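Local atomic coordinates of scyllo-inosose 3-dehydrogenase (Thermotoga maritima, PDB entry 3IP1), a protein that catalyses the NAD(+)-dependent oxidation of scyllo-inosose to 3-dehydro-scyllo-inosose as a zinc-containing member of the alcohol dehydrogenase family. Residues 176-181 with 352-357; 184-189 with 362-367; 228-233 with 257-262. All blocks are in the same frame, centred on the assembly; numbering follows the deposited sequence.

Contact 1: 176-181 with 352-357; sequences RELEGV and RVISLM
With CG anti to its carbonyl carbon (chi1 -72°) and the chain extended beyond it, E177 reaches from a short 3-10 turn straight to helix 349-358, where the OG of S355 is likewise turned beside its own backbone N (chi1 -64°). The two polar tips meet as a hydrogen bond in which S355 OG donates to E177 OE1 at 2.8 Å, on the syn lone pair of the carboxylate. S355 OG is also hydrogen-bonded to P351 O, one turn back, so the single hydroxyl proton is probably shared between the two acceptors or alternates between them. The other oxygen, E177 OE2, lies 3.4 Å from the CG2 methyl of I354, whose side chain crosses that of E177 at about a right angle, so one carboxylate spans a polar and an apolar neighbour. An alanine in place of E177 would remove the carboxylate and with it the bond to S355, and would probably loosen the hold of the 3-10 turn on the helix. Next to this polar contact, L178 supplies the apolar part: its CD2 methyl sits 3.9 Å from the CB of M357, a selenomethionine, and 3.7 Å from the backbone O of I354. The turn thus rests on the helix through both a hydrogen bond and a buried leucine methyl. L178 also packs on L187 and A190 of helix 185-192, and I354 touches C126 of strand 124-127, while on another side of helix 349-358 V353 leans on helix 194-207 and R352 forms a salt bridge with D215 of a second subunit.

Contact 2: 184-189 with 362-367; sequences GDRLFL and DMTKII
The first turns of helix 185-192 face a short 3-10 segment, 364-366, with the CA atoms of L189 and T364 6.5 Å apart. That segment is introduced by an Asx turn, in which D362 OD1 accepts from the backbone N of T364, two residues on. From the crowded position between its backbone N and carbonyl carbon, T364 OG1 donates to the syn lone pair of D362 OD1 at 2.6 Å, so two donors grip this oxygen and the carboxylate is held in place. From the helix comes R186, its chain bent at chi3 (46°), bringing the guanidinium edge-on to both residues. R186 NH1 donates to T364 OG1 at 2.9 Å, and R186 NH2 forms a salt bridge with D362 OD2 at 3.1 Å, the guanidinium and carboxylate planes standing 72° apart. The charge of R186 would be expected to favour the ionised carboxylate. Alongside, T364 CG2 lies against L189, and the CD1 methyl of I367 meets L189 CB at 3.9 Å. The contact thus ties helix 185-192 to the loop between helix 349-358 and strand 369-371, which pairs with strand 392-395. R186 NH2 approaches D362 OD2 from above the carboxylate plane, 45° out of it.

Contact 3: 228-233 with 257-262; sequences AAVAIL and LGADHV
In the Rossmann-type NAD-binding domain, the turn that ends helix 248-257 and leads into strand 261-263 packs against helix 224-235. The turn is a Schellman motif: G258 is the first residue to leave helical geometry, with a positive phi (117°) at which a CB would collide with the carbonyl O of L257. V230 is the side chain that carries the packing. V230 CG1, anti to the backbone N (chi1 168°), points into the turn and lies 3.4 Å from A259 N and 3.8 Å from A259 CB. V230 CG1 also lies 4.1 Å from G258 C and 4.2 Å from L257 CB, so a single branch of the valine touches three successive residues of the turn. One residue further along the helix, A231 is close to the chain itself, its CA 3.8 Å from L257 O. A231 CB meets L257 CB at 4.4 Å, and the small side chain is consistent with the close approach of the two backbones, with the CA atoms of A231 and L257 5.2 Å apart. The interface is wholly one of van der Waals contact. On its sheet-facing side, V230 packs on I219 of strand 216-220, while A259 rests on A254 of helix 248-257. Beyond the turn D260 forms a salt bridge with K234 near the end of helix 224-235, and the backbone of D260 and H261 bonds to strand 240-244, placing strand 261-263 at an edge of the parallel sheet within this chain.

Overall arrangement
From the N terminus, the chain first passes segment 176-181, which begins with a 3-10 turn, and then the start of helix 185-192; these open contacts 1 and 2. It next runs through the Rossmann-type domain, where contact 3 closes a short loop from helix 224-235 to the turn before strand 261-263. Returning, helix 349-358 closes contact 1 and the loop before strand 369-371 closes contact 2. Contacts 1 and 2 therefore cross, while contact 3 is nested inside both. Contacts 1 and 2 touch through M357 and M363. M363 and I366 of loop 362-367 pack on helix 224-235 and on L257, so contact 2 bridges contacts 1 and 3, which do not touch each other.

Contact 1: 176-181 with 352-357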
loop_
_atom_site.group_PDB
_atom_site.type_symbol
_atom_site.label_atom_id
_atom_site.label_comp_id
_atom_site.label_asym_id
_atom_site.label_seq_id
_atom_site.Cartn_x
_atom_site.Cartn_y
_atom_site.Cartn_z
ATOM N N ARG A 176 14.565 19.187 -20.396
ATOM C CA ARG A 176 13.820 20.320 -21.010
ATOM C C ARG A 176 13.111 21.200 -19.982
ATOM O O ARG A 176 13.110 22.430 -20.065
ATOM C CB ARG A 176 12.764 19.800 -21.993
ATOM C CG ARG A 176 13.277 19.464 -23.368
ATOM C CD ARG A 176 13.043 20.613 -24.345
ATOM N NE ARG A 176 11.652 21.056 -24.356
ATOM C CZ ARG A 176 11.161 21.902 -25.250
ATOM N NH1 ARG A 176 9.889 22.272 -25.198
ATOM N NH2 ARG A 176 11.949 22.378 -26.198
ATOM N N GLU A 177 12.468 20.546 -19.020
ATOM C CA GLU A 177 11.741 21.270 -17.965
ATOM C C GLU A 177 12.594 22.293 -17.190
ATOM O O GLU A 177 12.052 23.185 -16.540
ATOM C CB GLU A 177 11.152 20.290 -16.946
ATOM C CG GLU A 177 9.953 19.454 -17.411
ATOM C CD GLU A 177 9.709 18.293 -16.445
ATOM O OE1 GLU A 177 8.694 18.321 -15.708
ATOM O OE2 GLU A 177 10.566 17.379 -16.390
ATOM N N LEU A 178 13.913 22.141 -17.213
ATOM C CA LEU A 178 14.779 23.070 -16.474
ATOM C C LEU A 178 15.091 24.335 -17.279
ATOM O O LEU A 178 15.642 25.292 -16.747
ATOM C CB LEU A 178 16.086 22.391 -16.024
ATOM C CG LEU A 178 16.020 21.091 -15.201
ATOM C CD1 LEU A 178 17.422 20.683 -14.759
ATOM C CD2 LEU A 178 15.104 21.203 -13.985
ATOM N N GLU A 179 14.766 24.329 -18.565
ATOM C CA GLU A 179 15.067 25.487 -19.403
ATOM C C GLU A 179 14.284 26.714 -18.940
ATOM O O GLU A 179 13.075 26.657 -18.779
ATOM C CB GLU A 179 14.802 25.183 -20.872
ATOM C CG GLU A 179 15.909 24.349 -21.514
ATOM C CD GLU A 179 15.512 23.790 -22.871
ATOM O OE1 GLU A 179 14.374 24.049 -23.298
ATOM O OE2 GLU A 179 16.328 23.081 -23.509
ATOM N N GLY A 180 14.988 27.810 -18.689
ATOM C CA GLY A 180 14.328 29.046 -18.283
ATOM C C GLY A 180 14.106 29.112 -16.787
ATOM O O GLY A 180 13.677 30.146 -16.261
ATOM N N VAL A 181 14.377 28.001 -16.103
ATOM C CA VAL A 181 14.424 27.975 -14.652
ATOM C C VAL A 181 15.897 28.072 -14.236
ATOM O O VAL A 181 16.257 28.814 -13.340
ATOM C CB VAL A 181 13.808 26.674 -14.097
ATOM C CG1 VAL A 181 13.800 26.695 -12.567
ATOM C CG2 VAL A 181 12.402 26.460 -14.646
ATOM N N ARG A 352 10.521 12.469 -11.853
ATOM C CA ARG A 352 9.919 13.250 -10.787
ATOM C C ARG A 352 10.963 14.120 -10.092
ATOM O O ARG A 352 10.654 15.236 -9.687
ATOM C CB ARG A 352 9.212 12.360 -9.750
ATOM C CG ARG A 352 7.838 11.831 -10.167
ATOM C CD ARG A 352 7.287 10.943 -9.046
ATOM N NE ARG A 352 6.019 10.285 -9.364
ATOM C CZ ARG A 352 5.905 9.028 -9.788
ATOM N NH1 ARG A 352 6.984 8.267 -9.987
ATOM N NH2 ARG A 352 4.706 8.530 -10.027
ATOM N N VAL A 353 12.181 13.607 -9.925
ATOM C CA VAL A 353 13.264 14.432 -9.364
ATOM C C VAL A 353 13.516 15.648 -10.270
ATOM O O VAL A 353 13.719 16.754 -9.790
ATOM C CB VAL A 353 14.571 13.644 -9.139
ATOM C CG1 VAL A 353 15.762 14.630 -8.898
ATOM C CG2 VAL A 353 14.396 12.670 -7.969
ATOM N N ILE A 354 13.470 15.427 -11.583
ATOM C CA ILE A 354 13.625 16.511 -12.559
ATOM C C ILE A 354 12.499 17.563 -12.437
ATOM O O ILE A 354 12.777 18.771 -12.390
ATOM C CB ILE A 354 13.790 15.950 -14.014
ATOM C CG1 ILE A 354 15.126 15.201 -14.122
ATOM C CG2 ILE A 354 13.684 17.076 -15.055
ATOM C CD1 ILE A 354 15.194 14.110 -15.242
ATOM N N SER A 355 11.245 17.098 -12.355
ATOM C CA SER A 355 10.088 18.006 -12.196
ATOM C C SER A 355 10.180 18.786 -10.909
ATOM O O SER A 355 9.852 19.964 -10.877
ATOM C CB SER A 355 8.765 17.245 -12.221
ATOM O OG SER A 355 8.599 16.654 -13.492
ATOM N N LEU A 356 10.633 18.120 -9.857
ATOM C CA LEU A 356 10.808 18.753 -8.561
ATOM C C LEU A 356 11.831 19.905 -8.660
ATOM O O LEU A 356 11.561 21.034 -8.241
ATOM C CB LEU A 356 11.254 17.691 -7.558
ATOM C CG LEU A 356 10.813 17.689 -6.102
ATOM C CD1 LEU A 356 9.410 18.254 -5.835
ATOM C CD2 LEU A 356 10.933 16.282 -5.591
HETATM N N MSE A 357 12.995 19.618 -9.239
HETATM C CA MSE A 357 13.976 20.666 -9.488
HETATM C C MSE A 357 13.375 21.788 -10.332
HETATM O O MSE A 357 13.578 22.955 -10.025
HETATM C CB MSE A 357 15.216 20.114 -10.191
HETATM C CG MSE A 357 16.077 19.211 -9.313
HETATM SE SE MSE A 357 17.632 18.672 -10.338
HETATM C CE MSE A 357 18.478 17.574 -8.938
#

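Contact 2: 184-189 with 362-367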
loop_
_atom_site.group_PDB
_atom_site.type_symbol
_atom_site.label_atom_id
_atom_site.label_comp_id
_atom_site.label_asym_id
_atom_site.label_seq_id
_atom_site.Cartn_x
_atom_site.Cartn_y
_atom_site.Cartn_z
ATOM N N GLY A 184 21.800 28.750 -18.587
ATOM C CA GLY A 184 23.113 28.338 -19.089
ATOM C C GLY A 184 23.660 27.079 -18.429
ATOM O O GLY A 184 23.002 26.029 -18.431
ATOM N N ASP A 185 24.856 27.197 -17.851
ATOM C CA ASP A 185 25.570 26.057 -17.252
ATOM C C ASP A 185 24.894 25.492 -16.011
ATOM O O ASP A 185 25.054 24.307 -15.708
ATOM C CB ASP A 185 27.005 26.441 -16.885
ATOM C CG ASP A 185 27.932 26.483 -18.083
ATOM O OD1 ASP A 185 27.538 26.075 -19.203
ATOM O OD2 ASP A 185 29.078 26.933 -17.895
ATOM N N ARG A 186 24.177 26.345 -15.280
ATOM C CA ARG A 186 23.448 25.919 -14.076
ATOM C C ARG A 186 22.430 24.809 -14.392
ATOM O O ARG A 186 22.151 23.961 -13.553
ATOM C CB ARG A 186 22.765 27.115 -13.400
ATOM C CG ARG A 186 23.714 28.007 -12.589
ATOM C CD ARG A 186 22.993 29.185 -11.883
ATOM N NE ARG A 186 21.754 28.791 -11.198
ATOM C CZ ARG A 186 21.699 28.045 -10.090
ATOM N NH1 ARG A 186 22.814 27.603 -9.530
ATOM N NH2 ARG A 186 20.525 27.727 -9.544
ATOM N N LEU A 187 21.876 24.822 -15.602
ATOM C CA LEU A 187 20.985 23.758 -16.036
ATOM C C LEU A 187 21.700 22.404 -15.971
ATOM O O LEU A 187 21.128 21.407 -15.528
ATOM C CB LEU A 187 20.480 24.008 -17.464
ATOM C CG LEU A 187 19.421 23.021 -17.982
ATOM C CD1 LEU A 187 18.415 23.732 -18.890
ATOM C CD2 LEU A 187 20.036 21.837 -18.697
ATOM N N PHE A 188 22.948 22.377 -16.435
ATOM C CA PHE A 188 23.706 21.140 -16.487
ATOM C C PHE A 188 24.235 20.762 -15.105
ATOM O O PHE A 188 24.248 19.594 -14.727
ATOM C CB PHE A 188 24.798 21.235 -17.548
ATOM C CG PHE A 188 24.252 21.397 -18.947
ATOM C CD1 PHE A 188 23.611 20.333 -19.582
ATOM C CD2 PHE A 188 24.354 22.630 -19.615
ATOM C CE1 PHE A 188 23.074 20.479 -20.862
ATOM C CE2 PHE A 188 23.837 22.798 -20.909
ATOM C CZ PHE A 188 23.197 21.724 -21.536
ATOM N N LEU A 189 24.648 21.767 -14.343
ATOM C CA LEU A 189 24.925 21.557 -12.939
ATOM C C LEU A 189 23.750 20.864 -12.226
ATOM O O LEU A 189 23.966 19.901 -11.494
ATOM C CB LEU A 189 25.309 22.875 -12.256
ATOM C CG LEU A 189 26.626 23.530 -12.696
ATOM C CD1 LEU A 189 26.904 24.752 -11.848
ATOM C CD2 LEU A 189 27.827 22.564 -12.650
ATOM N N ASP A 362 16.229 23.405 -5.678
ATOM C CA ASP A 362 17.546 23.661 -6.251
ATOM C C ASP A 362 18.683 22.963 -5.476
ATOM O O ASP A 362 19.153 23.459 -4.440
ATOM C CB ASP A 362 17.804 25.177 -6.307
ATOM C CG ASP A 362 19.156 25.521 -6.912
ATOM O OD1 ASP A 362 19.812 24.630 -7.490
ATOM O OD2 ASP A 362 19.564 26.698 -6.810
HETATM N N MSE A 363 19.155 21.845 -6.008
HETATM C CA MSE A 363 20.225 21.103 -5.356
HETATM C C MSE A 363 21.623 21.680 -5.638
HETATM O O MSE A 363 22.595 21.252 -5.019
HETATM C CB MSE A 363 20.176 19.621 -5.755
HETATM C CG MSE A 363 18.949 18.885 -5.284
HETATM SE SE MSE A 363 18.849 18.826 -3.349
HETATM C CE MSE A 363 20.593 18.079 -2.958
ATOM N N THR A 364 21.726 22.630 -6.567
ATOM C CA THR A 364 23.037 23.184 -6.961
ATOM C C THR A 364 23.721 23.905 -5.801
ATOM O O THR A 364 24.938 24.100 -5.827
ATOM C CB THR A 364 22.978 24.123 -8.212
ATOM O OG1 THR A 364 22.262 25.330 -7.901
ATOM C CG2 THR A 364 22.324 23.417 -9.394
ATOM N N LYS A 365 22.948 24.230 -4.763
ATOM C CA LYS A 365 23.489 24.841 -3.555
ATOM C C LYS A 365 24.597 24.004 -2.913
ATOM O O LYS A 365 25.408 24.528 -2.158
ATOM C CB LYS A 365 22.384 25.094 -2.519
ATOM C CG LYS A 365 21.259 26.028 -2.979
ATOM C CD LYS A 365 20.387 26.401 -1.791
ATOM C CE LYS A 365 19.468 27.568 -2.109
ATOM N NZ LYS A 365 18.163 27.108 -2.668
ATOM N N ILE A 366 24.627 22.706 -3.199
ATOM C CA ILE A 366 25.598 21.829 -2.558
ATOM C C ILE A 366 26.937 21.728 -3.296
ATOM O O ILE A 366 27.900 21.165 -2.761
ATOM C CB ILE A 366 25.027 20.410 -2.266
ATOM C CG1 ILE A 366 25.020 19.545 -3.535
ATOM C CG2 ILE A 366 23.646 20.519 -1.558
ATOM C CD1 ILE A 366 24.916 18.046 -3.255
ATOM N N ILE A 367 27.002 22.265 -4.509
ATOM C CA ILE A 367 28.242 22.233 -5.270
ATOM C C ILE A 367 29.233 23.210 -4.638
ATOM O O ILE A 367 28.999 24.409 -4.623
ATOM C CB ILE A 367 28.016 22.512 -6.782
ATOM C CG1 ILE A 367 27.105 21.428 -7.389
ATOM C CG2 ILE A 367 29.359 22.573 -7.539
ATOM C CD1 ILE A 367 26.565 21.751 -8.777
#

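Contact 3: 228-233 with 257-262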
loop_
_atom_site.group_PDB
_atom_site.type_symbol
_atom_site.label_atom_id
_atom_site.label_comp_id
_atom_site.label_asym_id
_atom_site.label_seq_id
_atom_site.Cartn_x
_atom_site.Cartn_y
_atom_site.Cartn_z
ATOM N N ALA A 228 20.076 15.732 -0.076
ATOM C CA ALA A 228 18.962 15.584 -1.007
ATOM C C ALA A 228 17.717 15.171 -0.250
ATOM O O ALA A 228 16.634 15.737 -0.477
ATOM C CB ALA A 228 19.294 14.559 -2.089
ATOM N N ALA A 229 17.868 14.229 0.685
ATOM C CA ALA A 229 16.733 13.806 1.505
ATOM C C ALA A 229 16.102 14.969 2.289
ATOM O O ALA A 229 14.881 15.028 2.414
ATOM C CB ALA A 229 17.109 12.652 2.429
ATOM N N VAL A 230 16.919 15.903 2.788
ATOM C CA VAL A 230 16.393 17.071 3.507
ATOM C C VAL A 230 15.468 17.849 2.604
ATOM O O VAL A 230 14.320 18.145 2.981
ATOM C CB VAL A 230 17.515 18.017 4.021
ATOM C CG1 VAL A 230 16.929 19.353 4.497
ATOM C CG2 VAL A 230 18.260 17.358 5.159
ATOM N N ALA A 231 15.981 18.169 1.421
ATOM C CA ALA A 231 15.239 18.888 0.394
ATOM C C ALA A 231 13.964 18.146 0.001
ATOM O O ALA A 231 12.882 18.742 -0.036
ATOM C CB ALA A 231 16.134 19.119 -0.836
ATOM N N ILE A 232 14.091 16.852 -0.296
ATOM C CA ILE A 232 12.950 16.076 -0.784
ATOM C C ILE A 232 11.831 16.020 0.255
ATOM O O ILE A 232 10.651 16.220 -0.069
ATOM C CB ILE A 232 13.350 14.635 -1.175
ATOM C CG1 ILE A 232 14.188 14.641 -2.475
ATOM C CG2 ILE A 232 12.103 13.784 -1.357
ATOM C CD1 ILE A 232 15.138 13.385 -2.596
ATOM N N LEU A 233 12.219 15.745 1.496
ATOM C CA LEU A 233 11.271 15.532 2.572
ATOM C C LEU A 233 10.634 16.829 3.061
ATOM O O LEU A 233 9.483 16.814 3.480
ATOM C CB LEU A 233 11.930 14.749 3.703
ATOM C CG LEU A 233 12.158 13.283 3.295
ATOM C CD1 LEU A 233 13.074 12.523 4.297
ATOM C CD2 LEU A 233 10.797 12.565 3.101
ATOM N N LEU A 257 18.766 24.034 2.646
ATOM C CA LEU A 257 17.899 23.164 1.861
ATOM C C LEU A 257 16.521 22.983 2.522
ATOM O O LEU A 257 15.651 22.345 1.957
ATOM C CB LEU A 257 18.603 21.823 1.597
ATOM C CG LEU A 257 19.803 21.975 0.648
ATOM C CD1 LEU A 257 20.711 20.723 0.599
ATOM C CD2 LEU A 257 19.343 22.387 -0.749
ATOM N N GLY A 258 16.336 23.533 3.728
ATOM C CA GLY A 258 15.028 23.513 4.369
ATOM C C GLY A 258 14.920 22.749 5.676
ATOM O O GLY A 258 13.830 22.676 6.239
ATOM N N ALA A 259 16.025 22.197 6.175
ATOM C CA ALA A 259 16.019 21.580 7.511
ATOM C C ALA A 259 15.588 22.589 8.572
ATOM O O ALA A 259 16.038 23.731 8.568
ATOM C CB ALA A 259 17.368 21.006 7.865
ATOM N N ASP A 260 14.729 22.155 9.478
ATOM C CA ASP A 260 14.247 23.018 10.536
ATOM C C ASP A 260 15.205 23.024 11.713
ATOM O O ASP A 260 15.302 24.024 12.425
ATOM C CB ASP A 260 12.868 22.555 10.998
ATOM C CG ASP A 260 11.858 22.562 9.873
ATOM O OD1 ASP A 260 11.415 23.663 9.500
ATOM O OD2 ASP A 260 11.529 21.473 9.351
ATOM N N HIS A 261 15.869 21.891 11.934
ATOM C CA HIS A 261 16.830 21.760 13.014
ATOM C C HIS A 261 18.024 20.948 12.555
ATOM O O HIS A 261 17.881 19.968 11.801
ATOM C CB HIS A 261 16.205 21.092 14.240
ATOM C CG HIS A 261 14.939 21.742 14.697
ATOM N ND1 HIS A 261 14.916 22.987 15.293
ATOM C CD2 HIS A 261 13.653 21.321 14.653
ATOM C CE1 HIS A 261 13.669 23.306 15.589
ATOM N NE2 HIS A 261 12.883 22.313 15.209
ATOM N N VAL A 262 19.201 21.368 13.007
ATOM C CA VAL A 262 20.411 20.598 12.775
ATOM C C VAL A 262 21.078 20.251 14.104
ATOM O O VAL A 262 21.043 21.042 15.039
ATOM C CB VAL A 262 21.384 21.311 11.800
ATOM C CG1 VAL A 262 20.776 21.373 10.399
ATOM C CG2 VAL A 262 21.770 22.714 12.306
#